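Local coordinates for glycoside hydrolase family 16 protein (Bacteroides ovatus, PDB 7KR6) that probably hydrolyses mixed-linkage beta-glucans as an endo-glucanase, and is seen here with a fluorinated glucan inhibitor in its cleft, at residues L64-V72 and E88-I99; G124-D134 and N231-G242. The protein carries 1 engineered substitution. All blocks are in the same frame, centred on the assembly; numbering follows the deposited sequence.

Interaction 1: residues L64-V72 and E88-I99; sequences LQAYDAAHV and ERKGNKIYSGRI. With BGC (beta-D-glucopyranose), chain C.
The imidazole of H71 is held between two carboxylates, one from each segment, while its face rests on Y95. NE2 donates across the contact to E88 OE1 (2.8 Å, 160° at the hydrogen), meeting the oxygen on its anti lone pair, and the ring and carboxylate planes are steeply inclined to each other. ND1 donates to D68 OD1 (2.6 Å), which is met on its syn side, slightly out of the carboxylate plane. Y95 CB lies over the imidazole, 3.5 Å from its centroid; the two rings are nearly parallel but slid so far apart that they barely overlap.

Next to this site along the chain, the short strand 66-67 pairs in parallel with strand 93-107. A66 N reaches I94 O, A66 O accepts from S96 N, and D68 N closes on S96 O at 3.1 Å. Y67 and S96 point to the same side of the sheet, and the Y67 ring has R98 CB centred over one face, 3.6 Å from the centroid, with Q65 CG behind the other. R98 leaves its backbone with CG trans to N (chi1 172°) and runs extended past the ring, so that NH2 donates nearly straight to O6 of the bound glucose (3.1 Å, 167°). Its NE is paired with E53, and a water joins NH1 to Y67 OH, which also bonds N237. The tyrosine and E53 thus probably help to position R98, a residue of the glycan pocket. At H71, donation from both ring nitrogens to carboxylates would be expected to stabilise a protonated, positively charged imidazole.

Interaction 2: residues G124-D134 and N231-G242; sequences GLWPAFWMMGD and NFYILFNLAVGG. With G2F (2-deoxy-2-fluoro-alpha-D-glucopyranose), chain B.
Strands 125-133 and 232-240 run side by side as antiparallel neighbours in the beta-jelly-roll sandwich of family GH16. Backbone bonds in both directions join W126 with A239, A128 with N237, W130 with L235 and M132 with Y233, and these residues send their side chains to the glycan-binding face.

The opposite face is tightly packed in the interior. F129 and F236 point the same way with planes only 7° apart, slid so that F129 CD1 comes within 3.3 Å of F236 CE1; strand 112-117 packs against both. M131 CE presses on F232 CB at 3.4 Å. Towards the glycan, W130 is sandwiched: L235 CB lies over its five-membered ring, 3.7 Å from the centroid, and C6 of the fluoroglucose covers the other face. Turned between backbone N and carbonyl carbon (chi1 55°), the indole brings NE1 to N237 OD1 (2.7 Å), approaching from above the amide plane.

The D134 end is looser and wetter. D134 N still bonds N231 O (2.9 Å), but one water bridges D134 OD2 and N231 ND2, and another sits on N231 O; the D134 carboxylate is itself tied to S106 and G103. At the other end, G241 O is buried without any polar partner, lying in the plane of the W126 indole at its edge, 3.3 Å from CE3.

Interactions 1 and 2 lie in series along the chain, their centres about 15 Å apart, and touch through several polar bonds. Between the neighbouring antiparallel strands 93-107 and 232-240, S96 OG probably bonds L238 O (2.6 Å). Segment 64-72 reaches V240 separately: L64 N probably bonds V240 O (2.8 Å), and Q65 OE1 accepts from V240 N. N237 belongs to both networks. At the glycan the contacts converge, with R98 NH2 packed 3.5 Å from W130 CH2. Interaction 1 thus supplies a cationic group for one glucose, while interaction 2 supplies the aromatic surface against which the adjoining fluorinated sugar packs; N61 bonds both sugars.

Interaction 1: residues L64-V72 and E88-I99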
loop_
_atom_site.group_PDB
_atom_site.type_symbol
_atom_site.label_atom_id
_atom_site.label_comp_id
_atom_site.label_asym_id
_atom_site.label_seq_id
_atom_site.Cartn_x
_atom_site.Cartn_y
_atom_site.Cartn_z
ATOM N N LEU A 64 -4.767 -12.061 14.555
ATOM C CA LEU A 64 -5.032 -13.337 15.259
ATOM C C LEU A 64 -4.845 -13.192 16.769
ATOM O O LEU A 64 -5.442 -14.006 17.479
ATOM C CB LEU A 64 -4.099 -14.417 14.693
ATOM C CG LEU A 64 -4.289 -14.698 13.199
ATOM C CD1 LEU A 64 -3.216 -15.632 12.647
ATOM C CD2 LEU A 64 -5.664 -15.252 12.940
ATOM N N GLN A 65 -3.969 -12.314 17.262
ATOM C CA GLN A 65 -3.630 -12.284 18.705
ATOM C C GLN A 65 -4.743 -11.601 19.489
ATOM O O GLN A 65 -5.360 -10.644 18.995
ATOM C CB GLN A 65 -2.327 -11.548 18.997
ATOM C CG GLN A 65 -2.440 -10.022 19.017
ATOM C CD GLN A 65 -2.788 -9.402 17.688
ATOM O OE1 GLN A 65 -2.465 -9.953 16.628
ATOM N NE2 GLN A 65 -3.399 -8.229 17.755
ATOM N N ALA A 66 -4.909 -12.059 20.722
ATOM C CA ALA A 66 -5.517 -11.245 21.791
ATOM C C ALA A 66 -4.402 -10.404 22.398
ATOM O O ALA A 66 -3.280 -10.883 22.579
ATOM C CB ALA A 66 -6.137 -12.161 22.800
ATOM N N TYR A 67 -4.697 -9.173 22.762
ATOM C CA TYR A 67 -3.743 -8.395 23.568
ATOM C C TYR A 67 -4.114 -8.536 25.050
ATOM O O TYR A 67 -5.348 -8.455 25.359
ATOM C CB TYR A 67 -3.770 -6.935 23.133
ATOM C CG TYR A 67 -3.097 -6.651 21.798
ATOM C CD1 TYR A 67 -1.764 -6.974 21.616
ATOM C CD2 TYR A 67 -3.768 -6.022 20.764
ATOM C CE1 TYR A 67 -1.098 -6.672 20.433
ATOM C CE2 TYR A 67 -3.112 -5.699 19.588
ATOM C CZ TYR A 67 -1.773 -6.016 19.429
ATOM O OH TYR A 67 -1.120 -5.705 18.252
ATOM N N ASP A 68 -3.134 -8.656 25.902
ATOM C CA ASP A 68 -3.404 -8.648 27.365
ATOM C C ASP A 68 -2.220 -8.125 28.142
ATOM O O ASP A 68 -1.107 -7.960 27.610
ATOM C CB ASP A 68 -3.960 -9.970 27.863
ATOM C CG ASP A 68 -2.988 -11.119 27.840
ATOM O OD1 ASP A 68 -1.780 -10.881 27.993
ATOM O OD2 ASP A 68 -3.474 -12.252 27.724
ATOM N N ALA A 69 -2.495 -7.790 29.398
ATOM C CA ALA A 69 -1.483 -7.102 30.210
ATOM C C ALA A 69 -0.329 -8.060 30.513
ATOM O O ALA A 69 0.791 -7.587 30.715
ATOM C CB ALA A 69 -2.129 -6.547 31.455
ATOM N N ALA A 70 -0.590 -9.364 30.609
ATOM C CA ALA A 70 0.461 -10.335 30.979
ATOM C C ALA A 70 1.551 -10.397 29.903
ATOM O O ALA A 70 2.648 -10.913 30.203
ATOM C CB ALA A 70 -0.142 -11.700 31.199
ATOM N N HIS A 71 1.256 -9.959 28.672
ATOM C CA HIS A 71 2.235 -10.079 27.572
ATOM C C HIS A 71 2.984 -8.769 27.371
ATOM O O HIS A 71 3.622 -8.591 26.302
ATOM C CB HIS A 71 1.517 -10.656 26.355
ATOM C CG HIS A 71 1.235 -12.107 26.554
ATOM N ND1 HIS A 71 0.117 -12.565 27.269
ATOM C CD2 HIS A 71 1.917 -13.213 26.174
ATOM C CE1 HIS A 71 0.123 -13.897 27.300
ATOM N NE2 HIS A 71 1.214 -14.313 26.646
ATOM N N VAL A 72 2.869 -7.849 28.321
ATOM C CA VAL A 72 3.713 -6.636 28.401
ATOM C C VAL A 72 4.500 -6.753 29.704
ATOM O O VAL A 72 3.862 -6.939 30.781
ATOM C CB VAL A 72 2.874 -5.350 28.362
ATOM C CG1 VAL A 72 3.788 -4.145 28.371
ATOM C CG2 VAL A 72 1.937 -5.318 27.153
ATOM N N GLU A 88 2.832 -15.168 22.129
ATOM C CA GLU A 88 2.801 -16.556 22.646
ATOM C C GLU A 88 1.650 -17.309 22.007
ATOM O O GLU A 88 0.547 -16.762 21.895
ATOM C CB GLU A 88 2.571 -16.536 24.153
ATOM C CG GLU A 88 2.393 -17.931 24.722
ATOM C CD GLU A 88 2.380 -17.961 26.241
ATOM O OE1 GLU A 88 2.159 -16.894 26.870
ATOM O OE2 GLU A 88 2.589 -19.043 26.786
ATOM N N ARG A 89 1.879 -18.580 21.650
ATOM C CA ARG A 89 0.802 -19.446 21.169
ATOM C C ARG A 89 0.581 -20.599 22.158
ATOM O O ARG A 89 1.557 -21.231 22.573
ATOM C CB ARG A 89 1.151 -20.005 19.796
ATOM C CG ARG A 89 0.013 -20.814 19.208
ATOM C CD ARG A 89 0.284 -21.158 17.765
ATOM N NE ARG A 89 -0.652 -22.113 17.208
ATOM C CZ ARG A 89 -0.670 -22.491 15.937
ATOM N NH1 ARG A 89 0.252 -22.032 15.095
ATOM N NH2 ARG A 89 -1.596 -23.334 15.519
ATOM N N LYS A 90 -0.677 -20.858 22.470
ATOM C CA LYS A 90 -1.107 -21.929 23.409
ATOM C C LYS A 90 -2.257 -22.636 22.699
ATOM O O LYS A 90 -3.346 -22.068 22.608
ATOM C CB LYS A 90 -1.418 -21.331 24.789
ATOM N N GLY A 91 -1.997 -23.801 22.099
ATOM C CA GLY A 91 -2.970 -24.439 21.199
ATOM C C GLY A 91 -3.199 -23.576 19.963
ATOM O O GLY A 91 -2.214 -23.241 19.265
ATOM N N ASN A 92 -4.434 -23.146 19.735
ATOM C CA ASN A 92 -4.765 -22.249 18.603
ATOM C C ASN A 92 -5.086 -20.861 19.159
ATOM O O ASN A 92 -5.585 -20.053 18.363
ATOM C CB ASN A 92 -5.904 -22.783 17.727
ATOM C CG ASN A 92 -5.497 -23.996 16.902
ATOM O OD1 ASN A 92 -4.360 -24.105 16.411
ATOM N ND2 ASN A 92 -6.437 -24.915 16.743
ATOM N N LYS A 93 -4.770 -20.606 20.425
ATOM C CA LYS A 93 -4.936 -19.249 21.027
ATOM C C LYS A 93 -3.590 -18.522 20.923
ATOM O O LYS A 93 -2.535 -19.101 21.269
ATOM C CB LYS A 93 -5.396 -19.317 22.481
ATOM C CG LYS A 93 -6.828 -19.821 22.712
ATOM C CD LYS A 93 -7.888 -19.200 21.830
ATOM C CE LYS A 93 -9.223 -19.924 21.886
ATOM N NZ LYS A 93 -9.605 -20.273 23.280
ATOM N N ILE A 94 -3.655 -17.250 20.518
ATOM C CA ILE A 94 -2.464 -16.382 20.419
ATOM C C ILE A 94 -2.661 -15.114 21.270
ATOM O O ILE A 94 -3.743 -14.556 21.255
ATOM C CB ILE A 94 -2.137 -16.089 18.944
ATOM C CG1 ILE A 94 -1.754 -17.404 18.237
ATOM C CG2 ILE A 94 -1.007 -15.096 18.835
ATOM C CD1 ILE A 94 -1.649 -17.241 16.758
ATOM N N TYR A 95 -1.624 -14.761 22.005
ATOM C CA TYR A 95 -1.599 -13.603 22.936
ATOM C C TYR A 95 -0.391 -12.746 22.634
ATOM O O TYR A 95 0.674 -13.275 22.357
ATOM C CB TYR A 95 -1.509 -14.108 24.370
ATOM C CG TYR A 95 -2.578 -15.112 24.689
ATOM C CD1 TYR A 95 -3.844 -14.691 25.056
ATOM C CD2 TYR A 95 -2.339 -16.476 24.568
ATOM C CE1 TYR A 95 -4.845 -15.592 25.348
ATOM C CE2 TYR A 95 -3.343 -17.392 24.840
ATOM C CZ TYR A 95 -4.591 -16.943 25.251
ATOM O OH TYR A 95 -5.618 -17.806 25.512
ATOM N N SER A 96 -0.513 -11.432 22.780
ATOM C CA SER A 96 0.655 -10.553 22.631
ATOM C C SER A 96 0.374 -9.256 23.376
ATOM O O SER A 96 -0.604 -9.218 24.127
ATOM C CB SER A 96 0.961 -10.312 21.158
ATOM O OG SER A 96 2.236 -9.725 21.020
ATOM N N GLY A 97 1.280 -8.298 23.228
ATOM C CA GLY A 97 1.221 -7.034 23.972
ATOM C C GLY A 97 1.233 -5.794 23.128
ATOM O O GLY A 97 1.818 -5.765 22.001
ATOM N N ARG A 98 0.580 -4.770 23.675
ATOM C CA ARG A 98 0.406 -3.472 22.995
ATOM C C ARG A 98 0.278 -2.416 24.089
ATOM O O ARG A 98 -0.522 -2.646 25.031
ATOM C CB ARG A 98 -0.875 -3.477 22.158
ATOM C CG ARG A 98 -1.260 -2.123 21.570
ATOM C CD ARG A 98 -2.196 -2.268 20.411
ATOM N NE ARG A 98 -2.930 -1.047 20.091
ATOM C CZ ARG A 98 -3.576 -0.845 18.966
ATOM N NH1 ARG A 98 -3.515 -1.719 17.990
ATOM N NH2 ARG A 98 -4.310 0.255 18.797
ATOM N N ILE A 99 0.991 -1.314 23.951
ATOM C CA ILE A 99 0.849 -0.165 24.887
ATOM C C ILE A 99 0.634 1.118 24.106
ATOM O O ILE A 99 1.099 1.272 22.953
ATOM C CB ILE A 99 2.072 -0.058 25.804
ATOM C CG1 ILE A 99 3.313 0.395 25.048
ATOM C CG2 ILE A 99 2.285 -1.334 26.581
ATOM C CD1 ILE A 99 4.566 0.572 25.884
HETATM C C2 BGC C . -6.907 -0.283 11.860
HETATM C C3 BGC C . -8.130 0.462 12.455
HETATM C C4 BGC C . -7.949 0.797 13.919
HETATM C C5 BGC C . -6.635 1.563 14.176
HETATM C C6 BGC C . -6.328 1.850 15.624
HETATM C C1 BGC C . -5.706 0.542 12.237
HETATM O O2 BGC C . -7.005 -0.503 10.485
HETATM O O3 BGC C . -9.245 -0.398 12.198
HETATM O O4 BGC C . -9.089 1.581 14.367
HETATM O O5 BGC C . -5.544 0.758 13.629
HETATM O O6 BGC C . -6.236 0.619 16.382
HETATM O O HOH W 1 -5.998 -16.059 19.464
HETATM O O HOH W 2 -2.677 -4.273 16.712
HETATM O O HOH W 3 -1.100 -5.734 25.865
#

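Interaction 2: residues G124-D134 and N231-G242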
loop_
_atom_site.group_PDB
_atom_site.type_symbol
_atom_site.label_atom_id
_atom_site.label_comp_id
_atom_site.label_asym_id
_atom_site.label_seq_id
_atom_site.Cartn_x
_atom_site.Cartn_y
_atom_site.Cartn_z
ATOM N N GLY A 124 4.300 -14.242 9.693
ATOM C CA GLY A 124 3.102 -13.571 10.205
ATOM C C GLY A 124 3.291 -12.631 11.391
ATOM O O GLY A 124 2.267 -12.028 11.777
ATOM N N LEU A 125 4.489 -12.414 11.906
ATOM C CA LEU A 125 4.635 -11.406 13.006
ATOM C C LEU A 125 4.595 -10.000 12.403
ATOM O O LEU A 125 5.083 -9.786 11.260
ATOM C CB LEU A 125 5.907 -11.656 13.791
ATOM C CG LEU A 125 6.099 -13.047 14.416
ATOM C CD1 LEU A 125 7.357 -13.051 15.272
ATOM C CD2 LEU A 125 4.885 -13.414 15.236
ATOM N N TRP A 126 3.986 -9.057 13.131
ATOM C CA TRP A 126 3.758 -7.685 12.651
ATOM C C TRP A 126 4.027 -6.707 13.780
ATOM O O TRP A 126 3.083 -6.163 14.413
ATOM C CB TRP A 126 2.335 -7.623 12.100
ATOM C CG TRP A 126 1.880 -6.302 11.589
ATOM C CD1 TRP A 126 2.612 -5.186 11.288
ATOM C CD2 TRP A 126 0.517 -5.989 11.274
ATOM N NE1 TRP A 126 1.784 -4.184 10.844
ATOM C CE2 TRP A 126 0.497 -4.652 10.839
ATOM C CE3 TRP A 126 -0.695 -6.684 11.401
ATOM C CZ2 TRP A 126 -0.686 -4.014 10.487
ATOM C CZ3 TRP A 126 -1.863 -6.057 11.040
ATOM C CH2 TRP A 126 -1.851 -4.748 10.587
ATOM N N PRO A 127 5.309 -6.432 14.045
ATOM C CA PRO A 127 5.682 -5.383 15.010
ATOM C C PRO A 127 5.491 -3.997 14.415
ATOM O O PRO A 127 5.679 -3.828 13.199
ATOM C CB PRO A 127 7.177 -5.574 15.182
ATOM C CG PRO A 127 7.631 -6.215 13.854
ATOM C CD PRO A 127 6.483 -7.122 13.477
ATOM N N ALA A 128 5.189 -3.015 15.274
ATOM C CA ALA A 128 5.041 -1.622 14.810
ATOM C C ALA A 128 5.381 -0.636 15.942
ATOM O O ALA A 128 5.239 -0.957 17.160
ATOM C CB ALA A 128 3.656 -1.398 14.259
ATOM N N PHE A 129 5.870 0.507 15.520
ATOM C CA PHE A 129 6.153 1.699 16.335
ATOM C C PHE A 129 5.407 2.829 15.647
ATOM O O PHE A 129 5.735 3.115 14.470
ATOM C CB PHE A 129 7.668 1.909 16.369
ATOM C CG PHE A 129 8.151 3.225 16.929
ATOM C CD1 PHE A 129 7.485 3.866 17.980
ATOM C CD2 PHE A 129 9.281 3.816 16.413
ATOM C CE1 PHE A 129 7.982 5.059 18.484
ATOM C CE2 PHE A 129 9.795 4.998 16.925
ATOM C CZ PHE A 129 9.126 5.618 17.965
ATOM N N TRP A 130 4.448 3.437 16.330
ATOM C CA TRP A 130 3.509 4.334 15.638
ATOM C C TRP A 130 2.879 5.342 16.599
ATOM O O TRP A 130 3.207 5.342 17.768
ATOM C CB TRP A 130 2.494 3.469 14.902
ATOM C CG TRP A 130 1.733 2.452 15.691
ATOM C CD1 TRP A 130 2.205 1.322 16.293
ATOM C CD2 TRP A 130 0.306 2.358 15.760
ATOM N NE1 TRP A 130 1.172 0.577 16.778
ATOM C CE2 TRP A 130 0.002 1.190 16.468
ATOM C CE3 TRP A 130 -0.746 3.157 15.294
ATOM C CZ2 TRP A 130 -1.308 0.770 16.661
ATOM C CZ3 TRP A 130 -2.030 2.740 15.509
ATOM C CH2 TRP A 130 -2.308 1.573 16.184
ATOM N N MET A 131 2.065 6.229 16.040
ATOM C CA MET A 131 1.505 7.369 16.789
ATOM C C MET A 131 0.085 7.601 16.305
ATOM O O MET A 131 -0.194 7.367 15.103
ATOM C CB MET A 131 2.358 8.621 16.571
ATOM C CG MET A 131 3.748 8.519 17.106
ATOM S SD MET A 131 4.824 9.818 16.477
ATOM C CE MET A 131 3.899 11.354 16.634
ATOM N N MET A 132 -0.795 8.059 17.197
ATOM C CA MET A 132 -2.123 8.564 16.761
ATOM C C MET A 132 -2.411 9.881 17.456
ATOM O O MET A 132 -1.815 10.160 18.494
ATOM C CB MET A 132 -3.273 7.601 17.047
ATOM C CG MET A 132 -3.298 6.367 16.129
ATOM S SD MET A 132 -4.740 5.305 16.269
ATOM C CE MET A 132 -4.355 4.342 17.713
ATOM N N GLY A 133 -3.320 10.642 16.878
ATOM C CA GLY A 133 -3.715 11.928 17.468
ATOM C C GLY A 133 -4.320 11.763 18.848
ATOM O O GLY A 133 -5.163 10.915 19.068
ATOM N N ASP A 134 -3.854 12.586 19.781
ATOM C CA ASP A 134 -4.255 12.563 21.222
ATOM C C ASP A 134 -5.551 13.370 21.369
ATOM O O ASP A 134 -5.497 14.475 21.946
ATOM C CB ASP A 134 -3.087 13.065 22.056
ATOM C CG ASP A 134 -3.269 12.895 23.558
ATOM O OD1 ASP A 134 -3.885 11.900 23.951
ATOM O OD2 ASP A 134 -2.822 13.812 24.308
ATOM N N ASN A 231 -1.123 17.443 18.846
ATOM C CA ASN A 231 -0.465 16.417 19.661
ATOM C C ASN A 231 -0.830 15.011 19.183
ATOM O O ASN A 231 -2.032 14.688 18.962
ATOM C CB ASN A 231 -0.829 16.551 21.128
ATOM C CG ASN A 231 -0.278 17.816 21.740
ATOM O OD1 ASN A 231 0.662 18.424 21.237
ATOM N ND2 ASN A 231 -0.916 18.233 22.830
ATOM N N PHE A 232 0.199 14.163 19.180
ATOM C CA PHE A 232 0.080 12.703 18.931
ATOM C C PHE A 232 0.696 11.975 20.114
ATOM O O PHE A 232 1.733 12.430 20.609
ATOM C CB PHE A 232 0.791 12.340 17.626
ATOM C CG PHE A 232 -0.018 12.449 16.362
ATOM C CD1 PHE A 232 -0.553 13.664 15.948
ATOM C CD2 PHE A 232 -0.212 11.350 15.536
ATOM C CE1 PHE A 232 -1.275 13.761 14.760
ATOM C CE2 PHE A 232 -0.958 11.453 14.376
ATOM C CZ PHE A 232 -1.449 12.658 13.956
ATOM N N TYR A 233 0.108 10.847 20.497
ATOM C CA TYR A 233 0.690 9.900 21.470
ATOM C C TYR A 233 1.312 8.692 20.756
ATOM O O TYR A 233 1.215 8.562 19.522
ATOM C CB TYR A 233 -0.394 9.442 22.431
ATOM C CG TYR A 233 -1.542 8.675 21.834
ATOM C CD1 TYR A 233 -1.489 7.284 21.670
ATOM C CD2 TYR A 233 -2.700 9.294 21.424
ATOM C CE1 TYR A 233 -2.556 6.556 21.171
ATOM C CE2 TYR A 233 -3.770 8.579 20.928
ATOM C CZ TYR A 233 -3.698 7.200 20.765
ATOM O OH TYR A 233 -4.750 6.493 20.293
ATOM N N ILE A 234 1.975 7.885 21.553
ATOM C CA ILE A 234 2.907 6.826 21.064
ATOM C C ILE A 234 2.293 5.472 21.312
ATOM O O ILE A 234 1.657 5.246 22.367
ATOM C CB ILE A 234 4.282 6.972 21.734
ATOM C CG1 ILE A 234 4.871 8.361 21.557
ATOM C CG2 ILE A 234 5.252 5.902 21.244
ATOM C CD1 ILE A 234 5.917 8.754 22.594
ATOM N N LEU A 235 2.505 4.563 20.361
ATOM C CA LEU A 235 2.119 3.161 20.510
ATOM C C LEU A 235 3.261 2.251 20.093
ATOM O O LEU A 235 4.058 2.620 19.202
ATOM C CB LEU A 235 0.901 2.771 19.675
ATOM C CG LEU A 235 -0.351 3.618 19.882
ATOM C CD1 LEU A 235 -0.462 4.688 18.820
ATOM C CD2 LEU A 235 -1.561 2.741 19.886
ATOM N N PHE A 236 3.313 1.099 20.776
ATOM C CA PHE A 236 4.156 -0.069 20.380
ATOM C C PHE A 236 3.300 -1.316 20.454
ATOM O O PHE A 236 2.528 -1.495 21.407
ATOM C CB PHE A 236 5.364 -0.280 21.296
ATOM C CG PHE A 236 6.390 0.826 21.327
ATOM C CD1 PHE A 236 7.405 0.936 20.398
ATOM C CD2 PHE A 236 6.346 1.746 22.366
ATOM C CE1 PHE A 236 8.365 1.937 20.501
ATOM C CE2 PHE A 236 7.255 2.786 22.427
ATOM C CZ PHE A 236 8.271 2.877 21.503
ATOM N N ASN A 237 3.469 -2.230 19.501
ATOM C CA ASN A 237 2.696 -3.502 19.581
ATOM C C ASN A 237 3.405 -4.564 18.770
ATOM O O ASN A 237 4.226 -4.219 17.883
ATOM C CB ASN A 237 1.270 -3.370 19.059
ATOM C CG ASN A 237 1.245 -3.146 17.568
ATOM O OD1 ASN A 237 1.711 -2.097 17.075
ATOM N ND2 ASN A 237 0.966 -4.214 16.820
ATOM N N LEU A 238 3.111 -5.805 19.116
ATOM C CA LEU A 238 3.545 -6.977 18.314
ATOM C C LEU A 238 2.264 -7.711 17.939
ATOM O O LEU A 238 1.724 -8.513 18.737
ATOM C CB LEU A 238 4.567 -7.816 19.084
ATOM C CG LEU A 238 5.022 -9.111 18.398
ATOM C CD1 LEU A 238 5.698 -8.820 17.069
ATOM C CD2 LEU A 238 6.023 -9.792 19.289
ATOM N N ALA A 239 1.766 -7.450 16.727
ATOM C CA ALA A 239 0.576 -8.146 16.213
ATOM C C ALA A 239 1.053 -9.485 15.646
ATOM O O ALA A 239 2.259 -9.611 15.336
ATOM C CB ALA A 239 -0.163 -7.323 15.189
ATOM N N VAL A 240 0.128 -10.442 15.622
ATOM C CA VAL A 240 0.343 -11.766 14.973
ATOM C C VAL A 240 -0.743 -11.973 13.922
ATOM O O VAL A 240 -1.980 -12.008 14.250
ATOM C CB VAL A 240 0.338 -12.879 16.032
ATOM C CG1 VAL A 240 0.706 -14.211 15.409
ATOM C CG2 VAL A 240 1.239 -12.544 17.206
ATOM N N GLY A 241 -0.328 -12.146 12.656
ATOM C CA GLY A 241 -1.278 -12.142 11.543
ATOM C C GLY A 241 -1.952 -10.796 11.350
ATOM O O GLY A 241 -1.567 -9.838 12.019
ATOM N N GLY A 242 -2.980 -10.780 10.537
ATOM C CA GLY A 242 -3.628 -9.552 10.076
ATOM C C GLY A 242 -3.453 -9.380 8.579
ATOM O O GLY A 242 -2.476 -9.881 7.989
HETATM C C1 G2F B . -1.522 1.982 11.182
HETATM C C2 G2F B . -2.806 1.266 10.935
HETATM C C3 G2F B . -3.273 0.515 12.164
HETATM C C4 G2F B . -2.194 -0.467 12.544
HETATM C C5 G2F B . -0.915 0.374 12.850
HETATM C C6 G2F B . 0.296 -0.381 13.348
HETATM O O3 G2F B . -4.518 -0.126 11.905
HETATM O O4 G2F B . -2.671 -1.238 13.702
HETATM O O5 G2F B . -0.484 1.141 11.708
HETATM O O6 G2F B . 0.577 -1.521 12.452
HETATM F F2 G2F B . -3.756 2.200 10.420
HETATM O O HOH W 4 1.058 -3.868 13.867
HETATM O O HOH W 5 -6.425 8.359 19.121
HETATM O O HOH W 6 -3.332 16.504 23.680
HETATM O O HOH W 7 -4.567 15.970 19.106
#